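Local coordinates for precorrin-8x Methyl Mutase (Thermus thermophilus, PDB 1V9C), which probably catalyses the methyl-group shift that rearranges precorrin-8X during the biosynthesis of adenosylcobalamin, at residues R14-E19 with V32-I37; I37-D42 with G189-V194; K61-G66 with R202-G207; R74-G79 with V133-T138; E94-P99 with P137-A142. One frame throughout, in Å; residues are numbered along the deposited sequence.

Contact 1: residues R14-E19 with V32-I37; sequences RIVDQE and VVRRMI. With SO4 (sulfate ion), chain E; SO4 (sulfate ion), chain F.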
# COMPACT_ATOMS: atom_id res chain seq x y z
N ARG B 14 -9.56 -18.80 0.32
CA ARG B 14 -10.73 -19.61 0.61
C ARG B 14 -11.64 -18.80 1.52
O ARG B 14 -12.83 -18.63 1.24
CB ARG B 14 -10.35 -20.89 1.35
CG ARG B 14 -10.34 -22.14 0.50
CD ARG B 14 -10.54 -23.39 1.35
NE ARG B 14 -9.38 -23.74 2.17
CZ ARG B 14 -8.16 -23.96 1.68
NH1 ARG B 14 -7.93 -23.86 0.38
NH2 ARG B 14 -7.18 -24.31 2.49
N ILE B 15 -11.06 -18.33 2.62
CA ILE B 15 -11.78 -17.55 3.62
C ILE B 15 -12.51 -16.35 3.04
O ILE B 15 -13.63 -16.05 3.43
CB ILE B 15 -10.81 -17.07 4.73
CG1 ILE B 15 -10.26 -18.30 5.47
CG2 ILE B 15 -11.51 -16.07 5.66
CD1 ILE B 15 -9.42 -17.98 6.69
N VAL B 16 -11.89 -15.66 2.09
CA VAL B 16 -12.55 -14.52 1.49
C VAL B 16 -13.73 -15.00 0.63
O VAL B 16 -14.77 -14.36 0.59
CB VAL B 16 -11.63 -13.72 0.59
CG1 VAL B 16 -12.45 -12.66 -0.14
CG2 VAL B 16 -10.51 -13.08 1.39
N ASP B 17 -13.56 -16.12 -0.06
CA ASP B 17 -14.64 -16.62 -0.88
C ASP B 17 -15.83 -17.03 -0.02
O ASP B 17 -16.96 -16.90 -0.44
CB ASP B 17 -14.19 -17.81 -1.73
CG ASP B 17 -13.67 -17.39 -3.08
OD1 ASP B 17 -14.11 -16.34 -3.59
OD2 ASP B 17 -12.83 -18.11 -3.65
N GLN B 18 -15.55 -17.50 1.20
CA GLN B 18 -16.59 -17.93 2.13
C GLN B 18 -17.42 -16.81 2.73
O GLN B 18 -18.59 -16.99 3.04
CB GLN B 18 -15.97 -18.70 3.28
CG GLN B 18 -15.62 -20.11 2.97
CD GLN B 18 -14.95 -20.77 4.16
OE1 GLN B 18 -14.84 -20.15 5.23
NE2 GLN B 18 -14.52 -22.02 3.99
N GLU B 19 -16.80 -15.65 2.90
CA GLU B 19 -17.48 -14.53 3.52
C GLU B 19 -17.83 -13.40 2.57
O GLU B 19 -18.22 -12.32 3.00
CB GLU B 19 -16.60 -14.02 4.66
CG GLU B 19 -15.76 -15.13 5.28
CD GLU B 19 -14.98 -14.65 6.48
OE1 GLU B 19 -14.67 -13.44 6.51
OE2 GLU B 19 -14.68 -15.46 7.38
N VAL B 32 -10.06 -11.03 -9.40
CA VAL B 32 -9.45 -9.73 -9.19
C VAL B 32 -10.01 -9.08 -7.93
O VAL B 32 -9.25 -8.55 -7.11
CB VAL B 32 -9.71 -8.82 -10.41
CG1 VAL B 32 -9.26 -7.40 -10.13
CG2 VAL B 32 -8.99 -9.39 -11.62
N VAL B 33 -11.33 -9.15 -7.76
CA VAL B 33 -11.98 -8.54 -6.61
C VAL B 33 -11.61 -9.25 -5.32
O VAL B 33 -11.43 -8.61 -4.29
CB VAL B 33 -13.52 -8.52 -6.77
CG1 VAL B 33 -14.15 -7.82 -5.58
CG2 VAL B 33 -13.92 -7.79 -8.06
N ARG B 34 -11.51 -10.57 -5.40
CA ARG B 34 -11.15 -11.41 -4.28
C ARG B 34 -9.77 -10.98 -3.77
O ARG B 34 -9.59 -10.76 -2.58
CB ARG B 34 -11.09 -12.88 -4.73
CG ARG B 34 -10.74 -13.87 -3.63
CD ARG B 34 -10.11 -15.14 -4.20
NE ARG B 34 -11.04 -16.00 -4.93
CZ ARG B 34 -10.73 -16.64 -6.05
NH1 ARG B 34 -9.52 -16.52 -6.58
NH2 ARG B 34 -11.63 -17.44 -6.63
N ARG B 35 -8.82 -10.86 -4.69
CA ARG B 35 -7.46 -10.47 -4.36
C ARG B 35 -7.40 -9.09 -3.71
O ARG B 35 -6.67 -8.87 -2.76
CB ARG B 35 -6.60 -10.50 -5.62
CG ARG B 35 -5.14 -10.37 -5.33
CD ARG B 35 -4.39 -11.51 -5.95
NE ARG B 35 -3.05 -11.64 -5.38
CZ ARG B 35 -2.24 -12.66 -5.63
NH1 ARG B 35 -2.64 -13.64 -6.43
NH2 ARG B 35 -1.05 -12.71 -5.07
N MET B 36 -8.21 -8.16 -4.22
CA MET B 36 -8.23 -6.82 -3.67
C MET B 36 -8.78 -6.83 -2.24
O MET B 36 -8.31 -6.05 -1.40
CB MET B 36 -9.08 -5.91 -4.56
CG MET B 36 -8.58 -5.84 -5.98
SD MET B 36 -9.70 -5.10 -7.16
CE MET B 36 -9.91 -3.48 -6.47
N ILE B 37 -9.76 -7.70 -1.97
CA ILE B 37 -10.37 -7.82 -0.64
C ILE B 37 -9.37 -8.52 0.29
O ILE B 37 -9.21 -8.16 1.44
CB ILE B 37 -11.68 -8.67 -0.69
CG1 ILE B 37 -12.74 -7.95 -1.54
CG2 ILE B 37 -12.18 -8.93 0.73
CD1 ILE B 37 -14.10 -8.62 -1.58
S SO4 E . -1.09 -9.48 -3.02
O1 SO4 E . -0.19 -8.34 -3.29
O2 SO4 E . -0.39 -10.75 -3.27
O3 SO4 E . -2.24 -9.40 -3.93
O4 SO4 E . -1.54 -9.43 -1.62
S SO4 F . 0.07 -15.87 -6.80
O1 SO4 F . 0.44 -14.45 -6.86
O2 SO4 F . 0.87 -16.63 -7.78
O3 SO4 F . -1.36 -16.01 -7.11
O4 SO4 F . 0.32 -16.39 -5.45
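Val16 and Asp17 on helix 6-20 meet Arg34 and Ile37 on helix 30-40. In the tight, apolar part Val16 CG1 lies 3.8 Å from Ile37 CG2 and 4.1 Å from Arg34 CG. With CG1 anti to the backbone N (chi1 173°), this branch reaches Ile37. Phe163 of the second subunit also packs on Val16. Toward the partly exposed Asp17 the contact is looser and polar. Asp17 OD2 forms a salt bridge with Arg34 NE at 3.0 Å, with the carboxylate and guanidinium planes 86° apart. The bonds to OD2 are bent and the one to OD1 is straight but long, so all are weak. Trp30 and Asp210 are the stronger partners of Asp17 and Arg34. Arg35 faces the other way and grips two sulfates at its guanidinium edge. Its NE reaches O3 of sulfate E and its NH1 O3 of sulfate F, each at 2.8 Å. A leucine in place of Arg35 removes the guanidinium edge between the sulfates and would probably leave each with fewer donors, less firmly placed. The helix segments cross at 106° on the flank of a doubly wound alpha/beta fold, beside a pocket whose sulfates, probably from the crystallisation liquor, are consistent with an anion site.

Contact 2: residues I37-D42 with G189-V194; sequences IHATAD and GSTLVV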
# COMPACT_ATOMS: atom_id res chain seq x y z
N ILE B 37 -9.76 -7.70 -1.97
CA ILE B 37 -10.37 -7.82 -0.64
C ILE B 37 -9.37 -8.52 0.29
O ILE B 37 -9.21 -8.16 1.44
CB ILE B 37 -11.68 -8.67 -0.69
CG1 ILE B 37 -12.74 -7.95 -1.54
CG2 ILE B 37 -12.18 -8.93 0.73
CD1 ILE B 37 -14.10 -8.62 -1.58
N HIS B 38 -8.72 -9.55 -0.23
CA HIS B 38 -7.73 -10.28 0.53
C HIS B 38 -6.64 -9.31 0.99
O HIS B 38 -6.24 -9.31 2.15
CB HIS B 38 -7.13 -11.37 -0.34
CG HIS B 38 -6.05 -12.15 0.35
ND1 HIS B 38 -4.71 -11.94 0.09
CD2 HIS B 38 -6.11 -13.11 1.30
CE1 HIS B 38 -4.00 -12.75 0.86
NE2 HIS B 38 -4.82 -13.46 1.60
N ALA B 39 -6.20 -8.43 0.09
CA ALA B 39 -5.14 -7.47 0.38
C ALA B 39 -5.53 -6.40 1.39
O ALA B 39 -4.68 -5.83 2.05
CB ALA B 39 -4.69 -6.79 -0.92
N THR B 40 -6.82 -6.14 1.53
CA THR B 40 -7.25 -5.11 2.46
C THR B 40 -8.11 -5.60 3.63
O THR B 40 -8.31 -4.88 4.58
CB THR B 40 -8.08 -4.06 1.73
OG1 THR B 40 -9.24 -4.70 1.18
CG2 THR B 40 -7.25 -3.44 0.59
N ALA B 41 -8.62 -6.83 3.53
CA ALA B 41 -9.53 -7.35 4.55
C ALA B 41 -10.69 -6.34 4.57
O ALA B 41 -11.29 -6.10 5.60
CB ALA B 41 -8.84 -7.39 5.92
N ASP B 42 -10.96 -5.72 3.43
CA ASP B 42 -12.05 -4.75 3.35
C ASP B 42 -13.06 -5.25 2.34
O ASP B 42 -12.86 -5.10 1.14
CB ASP B 42 -11.56 -3.38 2.90
CG ASP B 42 -12.66 -2.33 2.92
OD1 ASP B 42 -13.84 -2.70 2.71
OD2 ASP B 42 -12.36 -1.14 3.14
N GLY B 189 -6.01 2.97 -3.65
CA GLY B 189 -4.67 2.99 -3.09
C GLY B 189 -3.70 2.01 -3.72
O GLY B 189 -4.11 1.09 -4.41
N SER B 190 -2.41 2.21 -3.47
CA SER B 190 -1.35 1.36 -4.00
C SER B 190 -1.61 -0.12 -3.80
O SER B 190 -1.45 -0.93 -4.72
CB SER B 190 -0.03 1.71 -3.32
OG SER B 190 0.34 3.05 -3.58
N THR B 191 -2.05 -0.48 -2.60
CA THR B 191 -2.31 -1.87 -2.31
C THR B 191 -3.38 -2.48 -3.23
O THR B 191 -3.32 -3.66 -3.59
CB THR B 191 -2.73 -2.06 -0.84
OG1 THR B 191 -1.65 -1.66 0.01
CG2 THR B 191 -3.06 -3.50 -0.58
N LEU B 192 -4.36 -1.68 -3.63
CA LEU B 192 -5.40 -2.22 -4.49
C LEU B 192 -4.84 -2.43 -5.91
O LEU B 192 -5.09 -3.45 -6.52
CB LEU B 192 -6.63 -1.29 -4.50
CG LEU B 192 -7.55 -1.22 -3.26
CD1 LEU B 192 -8.16 -2.59 -3.00
CD2 LEU B 192 -6.79 -0.71 -2.03
N VAL B 193 -4.06 -1.48 -6.41
CA VAL B 193 -3.48 -1.66 -7.74
C VAL B 193 -2.59 -2.91 -7.76
O VAL B 193 -2.73 -3.77 -8.63
CB VAL B 193 -2.61 -0.46 -8.18
CG1 VAL B 193 -2.17 -0.66 -9.62
CG2 VAL B 193 -3.41 0.81 -8.09
N VAL B 194 -1.67 -3.00 -6.80
CA VAL B 194 -0.77 -4.16 -6.73
C VAL B 194 -1.57 -5.48 -6.73
O VAL B 194 -1.31 -6.38 -7.52
CB VAL B 194 0.13 -4.09 -5.46
CG1 VAL B 194 0.92 -5.39 -5.29
CG2 VAL B 194 1.09 -2.89 -5.55
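Ala39 and Thr40, near the end of helix 30-40, pack on Thr191 and Leu192 in the first turn of helix 190-205. This is helix-to-helix packing between the N-terminal part of the chain and its last long helix. Gly189 is the N-cap of that helix, with backbone angles that would jam a side chain against the preceding carbonyl. Ala39 CB touches Thr191 CG2 at 3.7 Å. That methyl lies opposite the backbone N of Thr191, with OG1 on the other branch. Thr40 CG2 fits over the fork of Leu192, 3.8 Å from CD1 and 3.8 Å from CD2 of that residue. The two side chains meet at about a right angle. The hydroxyl of Thr40 turns back to its own helix and bonds to Met36 O. Tyr45 closes in on both Thr40 and Leu192. Thr191 also packs on Thr191 of the second subunit, which places this contact at the dimer interface. A sulfate sits about 4 Å from the side chain of Ala39. No hydrogen bond joins the two segments. The threonines meet the other helix through their methyls, so the contact rests on apolar packing alone.

Contact 3: residues K61-G66 with R202-G207; sequences KAIQAG and RLAADG. With SO4 (sulfate ion), chain F.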
# COMPACT_ATOMS: atom_id res chain seq x y z
N LYS B 61 -4.13 -10.27 -21.99
CA LYS B 61 -3.52 -10.12 -23.30
C LYS B 61 -2.28 -9.23 -23.22
O LYS B 61 -1.21 -9.58 -23.73
CB LYS B 61 -4.55 -9.54 -24.27
CG LYS B 61 -3.98 -8.70 -25.41
CD LYS B 61 -3.32 -9.53 -26.50
CE LYS B 61 -2.87 -8.63 -27.65
NZ LYS B 61 -2.35 -9.38 -28.82
N ALA B 62 -2.41 -8.08 -22.56
CA ALA B 62 -1.28 -7.17 -22.43
C ALA B 62 -0.19 -7.82 -21.59
O ALA B 62 1.00 -7.75 -21.92
CB ALA B 62 -1.73 -5.87 -21.80
N ILE B 63 -0.59 -8.45 -20.49
CA ILE B 63 0.37 -9.11 -19.63
C ILE B 63 1.21 -10.09 -20.46
O ILE B 63 2.44 -10.07 -20.42
CB ILE B 63 -0.34 -9.88 -18.51
CG1 ILE B 63 -0.96 -8.91 -17.52
CG2 ILE B 63 0.64 -10.78 -17.80
CD1 ILE B 63 -1.93 -9.56 -16.59
N GLN B 64 0.53 -10.93 -21.21
CA GLN B 64 1.16 -11.94 -22.06
C GLN B 64 1.99 -11.36 -23.21
O GLN B 64 2.93 -12.00 -23.68
CB GLN B 64 0.09 -12.87 -22.62
CG GLN B 64 -0.46 -13.81 -21.58
CD GLN B 64 -1.69 -14.53 -22.06
OE1 GLN B 64 -2.20 -15.43 -21.38
NE2 GLN B 64 -2.19 -14.14 -23.22
N ALA B 65 1.62 -10.17 -23.66
CA ALA B 65 2.32 -9.50 -24.75
C ALA B 65 3.64 -8.96 -24.24
O ALA B 65 4.53 -8.62 -25.03
CB ALA B 65 1.48 -8.36 -25.29
N GLY B 66 3.77 -8.88 -22.93
CA GLY B 66 5.00 -8.36 -22.37
C GLY B 66 4.85 -6.87 -22.18
O GLY B 66 5.84 -6.14 -22.04
N ARG B 202 -1.55 -13.75 -12.36
CA ARG B 202 -1.86 -15.13 -12.02
C ARG B 202 -2.90 -15.74 -12.98
O ARG B 202 -2.79 -16.90 -13.34
CB ARG B 202 -2.39 -15.23 -10.59
CG ARG B 202 -2.83 -16.63 -10.17
CD ARG B 202 -1.63 -17.56 -10.07
NE ARG B 202 -2.01 -18.91 -9.67
CZ ARG B 202 -2.59 -19.22 -8.51
NH1 ARG B 202 -2.87 -18.28 -7.61
NH2 ARG B 202 -2.90 -20.49 -8.24
N LEU B 203 -3.89 -14.95 -13.38
CA LEU B 203 -4.92 -15.42 -14.30
C LEU B 203 -4.27 -15.69 -15.65
O LEU B 203 -4.59 -16.66 -16.32
CB LEU B 203 -6.03 -14.38 -14.48
CG LEU B 203 -7.25 -14.39 -13.57
CD1 LEU B 203 -8.05 -13.11 -13.78
CD2 LEU B 203 -8.10 -15.61 -13.87
N ALA B 204 -3.36 -14.81 -16.04
CA ALA B 204 -2.67 -14.93 -17.30
C ALA B 204 -1.80 -16.17 -17.30
O ALA B 204 -1.82 -16.96 -18.24
CB ALA B 204 -1.84 -13.70 -17.55
N ALA B 205 -1.02 -16.33 -16.23
CA ALA B 205 -0.14 -17.48 -16.09
C ALA B 205 -0.96 -18.77 -16.22
O ALA B 205 -0.50 -19.75 -16.82
CB ALA B 205 0.55 -17.44 -14.73
N ASP B 206 -2.16 -18.75 -15.67
CA ASP B 206 -3.06 -19.90 -15.72
C ASP B 206 -3.94 -19.85 -16.97
O ASP B 206 -5.02 -20.45 -17.02
CB ASP B 206 -3.93 -19.92 -14.46
CG ASP B 206 -3.11 -20.09 -13.19
OD1 ASP B 206 -1.87 -20.23 -13.30
OD2 ASP B 206 -3.69 -20.09 -12.08
N GLY B 207 -3.46 -19.13 -17.98
CA GLY B 207 -4.18 -19.01 -19.23
C GLY B 207 -5.65 -18.68 -19.11
O GLY B 207 -6.48 -19.29 -19.79
S SO4 F . 0.07 -15.87 -6.80
O1 SO4 F . 0.44 -14.45 -6.86
O2 SO4 F . 0.87 -16.63 -7.78
O3 SO4 F . -1.36 -16.01 -7.11
O4 SO4 F . 0.32 -16.39 -5.45
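Ile63 and Gln64 on helix 55-65 face Ala204 near the end of helix 190-205. Ile63 CG2 touches Ala204 CB at 3.8 Å. Gln64 reaches out from the exposed side, its chain extended beyond CG, and sets OE1 3.5 Å from Ala204 O. Both atoms are acceptors, and no hydrogen bond forms between them. Phe88 of helix 82-88 packs on Ile63, Gln64 and Ala204. Both segments finish their helices in Schellman motifs, with Gly66 and Gly207 at the positive-phi positions.

On the far side of helix 190-205, Arg202 can be followed atom by atom along sulfate F. Its CB is 3.7 Å from O3 of that sulfate. CG is 3.5 Å from the same oxygen, and CD 3.4 Å. The chain bends at chi2 (68°), which wraps it round this oxygen. NE then turns to Asp206 OD2 in a salt bridge of 3.2 Å, one turn along the chain. CZ passes by the same sulfate oxygen. At the tip, NH1 of Arg202 donates to sulfate O3 at 2.8 Å, with the bond bent to 136°. A methionine in place of Arg202 would probably leave Asp206 without its charged mate and sulfate F with one donor fewer. Thr211 gives Asp206 OD2 a hydrogen bond. The chemistry is thus split: apolar packing with a polar margin joins the two helices, while the charges gather on the opposite face, where Arg35 and Arg202 hold a sulfate, probably from the crystallisation liquor, consistent with an anion site.

Contact 4: residues R74-G79 with V133-T138; sequences RMIACG and VGNAPT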
# COMPACT_ATOMS: atom_id res chain seq x y z
N ARG B 74 5.86 4.71 -6.14
CA ARG B 74 6.90 3.73 -5.88
C ARG B 74 6.38 2.52 -5.10
O ARG B 74 6.79 1.39 -5.36
CB ARG B 74 8.06 4.39 -5.14
CG ARG B 74 7.62 5.20 -3.96
CD ARG B 74 8.62 6.29 -3.63
NE ARG B 74 8.18 7.10 -2.50
CZ ARG B 74 8.62 8.33 -2.26
NH1 ARG B 74 9.51 8.89 -3.07
NH2 ARG B 74 8.16 9.00 -1.21
N MET B 75 5.46 2.76 -4.16
CA MET B 75 4.90 1.66 -3.37
C MET B 75 4.34 0.60 -4.31
O MET B 75 4.49 -0.60 -4.06
CB MET B 75 3.77 2.16 -2.44
CG MET B 75 4.27 2.85 -1.19
SD MET B 75 2.99 3.05 0.07
CE MET B 75 2.99 1.46 0.85
N ILE B 76 3.70 1.04 -5.38
CA ILE B 76 3.17 0.10 -6.36
C ILE B 76 4.32 -0.63 -7.06
O ILE B 76 4.30 -1.86 -7.20
CB ILE B 76 2.32 0.83 -7.42
CG1 ILE B 76 1.04 1.36 -6.75
CG2 ILE B 76 2.01 -0.07 -8.60
CD1 ILE B 76 0.12 2.12 -7.68
N ALA B 77 5.32 0.13 -7.50
CA ALA B 77 6.47 -0.44 -8.18
C ALA B 77 7.14 -1.48 -7.29
O ALA B 77 7.39 -2.60 -7.74
CB ALA B 77 7.47 0.64 -8.54
N CYS B 78 7.39 -1.13 -6.04
CA CYS B 78 8.05 -2.06 -5.13
C CYS B 78 7.10 -3.12 -4.61
O CYS B 78 7.52 -4.24 -4.33
CB CYS B 78 8.69 -1.31 -3.96
SG CYS B 78 10.07 -0.20 -4.40
N GLY B 79 5.83 -2.77 -4.48
CA GLY B 79 4.87 -3.75 -4.00
C GLY B 79 4.81 -4.96 -4.91
O GLY B 79 4.65 -6.09 -4.45
N VAL B 133 -2.93 3.49 -11.32
CA VAL B 133 -3.01 4.72 -10.54
C VAL B 133 -3.69 4.44 -9.20
O VAL B 133 -4.84 4.01 -9.15
CB VAL B 133 -3.80 5.82 -11.30
CG1 VAL B 133 -3.77 7.13 -10.52
CG2 VAL B 133 -3.20 6.02 -12.68
N GLY B 134 -2.97 4.67 -8.11
CA GLY B 134 -3.54 4.44 -6.80
C GLY B 134 -3.25 5.62 -5.89
O GLY B 134 -3.55 5.58 -4.70
N ASN B 135 -2.68 6.69 -6.45
CA ASN B 135 -2.31 7.84 -5.64
C ASN B 135 -2.49 9.25 -6.20
O ASN B 135 -2.74 10.17 -5.44
CB ASN B 135 -0.86 7.67 -5.21
CG ASN B 135 -0.56 6.25 -4.78
OD1 ASN B 135 -0.83 5.87 -3.64
ND2 ASN B 135 -0.03 5.45 -5.70
N ALA B 136 -2.34 9.43 -7.50
CA ALA B 136 -2.43 10.78 -8.07
C ALA B 136 -3.61 11.00 -9.01
O ALA B 136 -3.53 10.67 -10.18
CB ALA B 136 -1.13 11.12 -8.80
N PRO B 137 -4.71 11.57 -8.49
CA PRO B 137 -5.93 11.85 -9.25
C PRO B 137 -5.65 12.76 -10.46
O PRO B 137 -6.18 12.53 -11.55
CB PRO B 137 -6.84 12.55 -8.23
CG PRO B 137 -6.39 11.98 -6.94
CD PRO B 137 -4.88 11.98 -7.08
N THR B 138 -4.84 13.79 -10.25
CA THR B 138 -4.53 14.72 -11.32
C THR B 138 -3.77 13.98 -12.42
O THR B 138 -3.75 14.39 -13.58
CB THR B 138 -3.67 15.91 -10.82
OG1 THR B 138 -2.36 15.45 -10.47
CG2 THR B 138 -4.31 16.56 -9.61
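Ile76 on helix 74-79 packs on Gly134 and Asn135, in the loop that leaves strand 130-133. The strand is one of the parallel strands of a doubly wound alpha/beta fold, and the loop carries the chain from it into helix 137-147. Val133 ends the strand, and its side chain points away from helix 74-79. Gly134 comes next. A side chain here would point at the helix, with its first carbon only 3.6 Å from Ile76 CD1. Asp72 OD1 takes the N-H of Gly134. Asn135 follows, turned toward Ile76. Its OD1 is hydrogen-bonded to Ser190 OG, which fixes the amide at the start of helix 190-205. Asp72 OD2 receives the backbone N-H of both Asn135 and Ala136, so one carboxylate holds three successive N-H groups. Ala136 is the N-cap, and helix 137-147 then begins. Behind Ile76, helix 74-79 belongs to the dimer interface: Cys78 makes a disulfide with Cys78 of the second subunit. No hydrogen bond joins the two segments. The contact itself comes down to one methyl. The Ile76 chain runs on extended past CG1 (chi2 179°), which carries CD1 out to the loop. Ile76 CD1 slides past the Asn135 side chain, 3.9 Å from its ND2, and stops 4.0 Å from Gly134 N.

Contact 5: residues E94-P99 with P137-A142; sequences ELLAHP and PTFLLA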
# COMPACT_ATOMS: atom_id res chain seq x y z
N GLU B 94 7.90 3.65 -12.98
CA GLU B 94 7.35 4.59 -12.02
C GLU B 94 7.54 5.99 -12.60
O GLU B 94 8.65 6.53 -12.62
CB GLU B 94 8.08 4.43 -10.68
CG GLU B 94 8.05 5.66 -9.76
CD GLU B 94 6.65 6.15 -9.43
OE1 GLU B 94 6.53 7.15 -8.69
OE2 GLU B 94 5.68 5.54 -9.91
N LEU B 95 6.44 6.58 -13.06
CA LEU B 95 6.48 7.89 -13.69
C LEU B 95 6.65 9.12 -12.79
O LEU B 95 7.58 9.91 -12.99
CB LEU B 95 5.24 8.06 -14.58
CG LEU B 95 5.10 7.07 -15.74
CD1 LEU B 95 3.80 7.30 -16.49
CD2 LEU B 95 6.28 7.22 -16.69
N LEU B 96 5.76 9.30 -11.81
CA LEU B 96 5.82 10.46 -10.92
C LEU B 96 7.14 10.72 -10.21
O LEU B 96 7.49 11.87 -9.93
CB LEU B 96 4.70 10.40 -9.88
CG LEU B 96 3.30 10.64 -10.43
CD1 LEU B 96 2.31 10.69 -9.28
CD2 LEU B 96 3.25 11.95 -11.21
N ALA B 97 7.89 9.66 -9.92
CA ALA B 97 9.17 9.83 -9.25
C ALA B 97 10.31 9.69 -10.25
O ALA B 97 11.48 9.72 -9.88
CB ALA B 97 9.33 8.81 -8.14
N HIS B 98 9.96 9.54 -11.53
CA HIS B 98 10.94 9.39 -12.60
C HIS B 98 11.83 10.63 -12.70
O HIS B 98 11.36 11.76 -12.58
CB HIS B 98 10.22 9.15 -13.92
CG HIS B 98 11.09 8.54 -14.98
ND1 HIS B 98 12.24 9.14 -15.44
CD2 HIS B 98 10.96 7.38 -15.68
CE1 HIS B 98 12.78 8.38 -16.38
NE2 HIS B 98 12.03 7.31 -16.54
N PRO B 99 13.15 10.43 -12.92
CA PRO B 99 14.13 11.52 -13.05
C PRO B 99 13.76 12.60 -14.06
O PRO B 99 13.60 13.77 -13.70
CB PRO B 99 15.41 10.78 -13.43
CG PRO B 99 15.25 9.48 -12.74
CD PRO B 99 13.81 9.13 -13.04
N PRO B 137 -4.71 11.57 -8.49
CA PRO B 137 -5.93 11.85 -9.25
C PRO B 137 -5.65 12.76 -10.46
O PRO B 137 -6.18 12.53 -11.55
CB PRO B 137 -6.84 12.55 -8.23
CG PRO B 137 -6.39 11.98 -6.94
CD PRO B 137 -4.88 11.98 -7.08
N THR B 138 -4.84 13.79 -10.25
CA THR B 138 -4.53 14.72 -11.32
C THR B 138 -3.77 13.98 -12.42
O THR B 138 -3.75 14.39 -13.58
CB THR B 138 -3.67 15.91 -10.82
OG1 THR B 138 -2.36 15.45 -10.47
CG2 THR B 138 -4.31 16.56 -9.61
N PHE B 139 -3.14 12.87 -12.05
CA PHE B 139 -2.42 12.09 -13.03
C PHE B 139 -3.44 11.38 -13.92
O PHE B 139 -3.30 11.35 -15.14
CB PHE B 139 -1.53 11.05 -12.34
CG PHE B 139 -0.84 10.11 -13.30
CD1 PHE B 139 0.17 10.57 -14.13
CD2 PHE B 139 -1.23 8.78 -13.39
CE1 PHE B 139 0.80 9.71 -15.04
CE2 PHE B 139 -0.62 7.91 -14.29
CZ PHE B 139 0.40 8.38 -15.12
N LEU B 140 -4.48 10.84 -13.30
CA LEU B 140 -5.53 10.12 -14.03
C LEU B 140 -6.32 11.07 -14.94
O LEU B 140 -6.84 10.66 -15.97
CB LEU B 140 -6.47 9.44 -13.04
CG LEU B 140 -7.55 8.55 -13.66
CD1 LEU B 140 -6.88 7.48 -14.53
CD2 LEU B 140 -8.36 7.90 -12.55
N LEU B 141 -6.41 12.33 -14.53
CA LEU B 141 -7.10 13.33 -15.33
C LEU B 141 -6.24 13.72 -16.53
O LEU B 141 -6.74 13.82 -17.64
CB LEU B 141 -7.38 14.57 -14.49
CG LEU B 141 -8.59 14.44 -13.57
CD1 LEU B 141 -8.73 15.71 -12.76
CD2 LEU B 141 -9.84 14.19 -14.41
N ALA B 142 -4.95 13.93 -16.30
CA ALA B 142 -4.04 14.27 -17.39
C ALA B 142 -4.10 13.12 -18.39
O ALA B 142 -4.35 13.33 -19.57
CB ALA B 142 -2.62 14.45 -16.86
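The ring of Phe139 meets the side chains of Leu95 and Leu96. Both leucines come at a slant, neither squarely over a face nor squarely at an edge, and both lie on the same side of the ring plane. Leu95 CD1 is 3.8 Å from Phe139 CZ, at the far end of the ring, and 4.1 Å from Phe139 CE1. Leu95 and Phe139 cross at about a right angle. Leu96 CD2 stands further off, 4.5 Å from Phe139 CD1, nearer the root of the ring. Phe139 CG points opposite to the backbone N (chi1 175°), which carries the ring out from helix 137-147 toward the leucines. Val131 and Val133 of strand 130-133 and Ala116 and Val117 of helix 112-122 also pack on Phe139.

In the doubly wound alpha/beta fold this joins the turn after strand 92-94, at the edge of the sheet within this chain, to the helix that follows strand 130-133. The ring thus bridges sheet, helix and loop. Leu95 to His98 form a type I beta turn, closed by His98 N to Leu95 O at 2.8 Å. The turn sets Leu95 and Leu96 side by side, both directed at the helix. Glu94 OE1 accepts a weak hydrogen bond from Ala97 N, 3.1 Å long and bent to 127°. Across the contact itself there is no hydrogen bond; the grip is wholly apolar. The imidazole of His98 turns elsewhere. Its ring meets that of Tyr119, and its ND1 caps helix 99-107 through a weak bond to Glu100 N.

How the contacts relate
Contacts 1 and 2 share Ile37 and helix 30-40, with centres about 11 Å apart. Contacts 2 and 3 lie at the two ends of helix 190-205, centres about 20 Å apart. Contacts 4 and 5 share Pro137 and Thr138 on helix 137-147, centres about 9 Å apart. Contact 4 also touches contact 2 through Ser190 and starts from a central strand, 130-133; contact 5 follows strand 92-94. Contacts 1 and 5 have centres about 30 Å apart. Contact 1 closes first along the chain; contacts 2 and 3 interlock, with 4 and 5 between their arms. Contacts 1, 2 and 4 touch the second subunit, so helices 6-20, 30-40, 190-205 and 74-79 serve both fold and dimer.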